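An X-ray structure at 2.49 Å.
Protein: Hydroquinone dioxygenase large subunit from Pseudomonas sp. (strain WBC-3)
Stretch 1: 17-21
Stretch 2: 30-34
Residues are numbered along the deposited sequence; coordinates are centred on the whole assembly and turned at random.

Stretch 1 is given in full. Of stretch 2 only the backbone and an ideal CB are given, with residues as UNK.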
# COMPACT_ATOMS: atom_id res chain seq x y z
N ASP E 17 -25.83 13.30 -15.05
CA ASP E 17 -25.10 13.00 -16.28
C ASP E 17 -23.60 12.83 -16.06
O ASP E 17 -22.91 13.79 -15.73
CB ASP E 17 -25.34 14.10 -17.30
CG ASP E 17 -26.26 13.68 -18.42
OD1 ASP E 17 -26.80 12.54 -18.34
OD2 ASP E 17 -26.46 14.48 -19.36
N VAL E 18 -23.11 11.62 -16.28
CA VAL E 18 -21.68 11.33 -16.14
C VAL E 18 -20.85 11.76 -17.36
O VAL E 18 -21.19 11.43 -18.50
CB VAL E 18 -21.46 9.81 -15.86
CG1 VAL E 18 -19.98 9.47 -15.91
CG2 VAL E 18 -22.06 9.42 -14.51
N GLN E 19 -19.76 12.49 -17.11
CA GLN E 19 -18.79 12.87 -18.13
C GLN E 19 -17.73 11.79 -18.32
O GLN E 19 -16.82 11.66 -17.49
CB GLN E 19 -18.08 14.14 -17.71
CG GLN E 19 -18.67 15.41 -18.25
CD GLN E 19 -18.16 16.62 -17.51
OE1 GLN E 19 -17.39 17.43 -18.05
NE2 GLN E 19 -18.58 16.76 -16.25
N ALA E 20 -17.85 11.03 -19.40
CA ALA E 20 -16.92 9.93 -19.67
C ALA E 20 -16.39 10.01 -21.09
O ALA E 20 -17.10 10.43 -22.01
CB ALA E 20 -17.60 8.60 -19.44
N SER E 21 -15.14 9.59 -21.26
CA SER E 21 -14.49 9.58 -22.56
C SER E 21 -14.70 8.25 -23.28
O SER E 21 -15.19 7.30 -22.68
CB SER E 21 -12.99 9.79 -22.37
OG SER E 21 -12.37 8.58 -21.98
N UNK E 30 -12.00 4.10 -19.96
CA UNK E 30 -12.47 5.47 -20.11
C UNK E 30 -11.94 6.36 -18.99
O UNK E 30 -11.90 5.95 -17.84
CB UNK E 30 -14.00 5.51 -20.13
N UNK E 31 -11.57 7.58 -19.31
CA UNK E 31 -11.27 8.55 -18.27
C UNK E 31 -12.58 9.24 -17.88
O UNK E 31 -13.53 9.21 -18.64
CB UNK E 31 -10.22 9.56 -18.74
N UNK E 32 -12.62 9.84 -16.70
CA UNK E 32 -13.84 10.51 -16.24
C UNK E 32 -13.54 11.92 -15.74
O UNK E 32 -12.45 12.22 -15.25
CB UNK E 32 -14.51 9.69 -15.13
N UNK E 33 -14.53 12.79 -15.88
CA UNK E 33 -14.44 14.15 -15.40
C UNK E 33 -15.50 14.37 -14.34
O UNK E 33 -16.66 13.98 -14.51
CB UNK E 33 -14.59 15.15 -16.55
N UNK E 34 -15.10 14.98 -13.24
CA UNK E 34 -16.03 15.32 -12.18
C UNK E 34 -15.61 16.69 -11.72
O UNK E 34 -14.56 16.84 -11.11
CB UNK E 34 -16.03 14.30 -11.04

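The two segments meet as a short antiparallel pairing, held at one end by the amide N of position 33, which donates to Q19 O at 3.0 Å, and at the other by S21 N, which donates to the carbonyl O of position 31 at 3.1 Å. These bonds join backbone atoms and do not by themselves choose the side chains, apart from requiring an N-H at position 33, so the sequence of the second segment must be judged from where each CB points.

At position 30 the CA-to-CB bond points toward the first segment, and the ideal CB lies 3.3 Å from S21 O and 4.8 Å from A20 CB. The phi/psi pair of -93/141 is extended and excludes little. Stretch 1 offers a carbonyl oxygen here, so a donor would be rewarded, while the small side chain of A20 leaves room for a long chain to pass. Lysine, arginine or glutamine could all be entertained; a short polar residue would also fit. The deposited residue is R30. Its chi1 is m and its chi2 and chi3 are both t, an extended course that takes R30 CD to 4.4 Å from A20 CB. The guanidinium then meets S21 O near its own plane, where its N-H groups point, and R30 NH1 donates to S21 O at 2.6 Å.

Position 31 directs its CB sideways, with the ideal CB 4.0 Å from S21 OG. The backbone already uses this hydroxyl: the amide N of position 31 donates to S21 OG at 3.0 Å. A small side chain suits so close an approach, and a polar one could join the hydroxyl; serine, threonine, alanine or asparagine are all reasonable. The residue is S31, with chi1 in p, and S31 OG comes 3.1 Å from S21 OG.

At position 32 CB lies on the same face of the sheet as that of A20, its partner in a non-hydrogen-bonded pair. The backbone, at -130/150, is typical of a strand. On this side lie the methyl of A20 and, a little farther along, V18 CG1, an apolar surface with little bulk at A20. A large hydrophobic residue, whether leucine, isoleucine, methionine or an aromatic, could cover it. F32 does so with chi1 in m, and the end of its side chain comes nearer the first segment than its CB. F32 CE2 packs 3.3 Å from A20 CB, and F32 CD2 lies 3.7 Å from V18 CG1, which sits at the ring edge. The backbone adds a CA-H...O contact, F32 CA to Q19 O at 3.4 Å.

Position 33 puts CB on the other face, 3.8 Å from Q19 CB. Q19 presents both a flexible aliphatic stem and an amide, so threonine, valine, lysine or glutamine would serve. In Q33, Q33 CG comes 3.7 Å from Q19 OE1, but the end of the chain leads away. A water oxygen accepts from Q19 N at 3.0 Å and donates to Q33 O at 2.7 Å, bridging the backbones.

Position 34 points away, and stretch 1 leaves its choice open; it is L34.

Stretch 2 (30-34) RSFQL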
# COMPACT_ATOMS: atom_id res chain seq x y z
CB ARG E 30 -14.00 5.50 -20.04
CG ARG E 30 -14.72 4.56 -20.98
CD ARG E 30 -16.22 4.64 -20.74
NE ARG E 30 -16.97 3.84 -21.70
CZ ARG E 30 -17.36 4.29 -22.88
NH1 ARG E 30 -17.07 5.53 -23.24
NH2 ARG E 30 -18.04 3.50 -23.71
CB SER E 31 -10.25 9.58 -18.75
OG SER E 31 -10.72 10.25 -19.91
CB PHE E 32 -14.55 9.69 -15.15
CG PHE E 32 -15.17 8.41 -15.65
CD1 PHE E 32 -14.41 7.25 -15.78
CD2 PHE E 32 -16.50 8.36 -16.02
CE1 PHE E 32 -14.97 6.07 -16.25
CE2 PHE E 32 -17.07 7.18 -16.48
CZ PHE E 32 -16.31 6.04 -16.60
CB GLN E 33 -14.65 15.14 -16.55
CG GLN E 33 -14.36 16.59 -16.19
CD GLN E 33 -12.87 16.88 -16.19
OE1 GLN E 33 -12.12 16.26 -16.94
NE2 GLN E 33 -12.44 17.81 -15.35
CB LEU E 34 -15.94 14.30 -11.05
CG LEU E 34 -16.89 14.47 -9.86
CD1 LEU E 34 -18.33 14.58 -10.35
CD2 LEU E 34 -16.74 13.30 -8.90
O HOH W 1 -19.13 12.98 -14.24
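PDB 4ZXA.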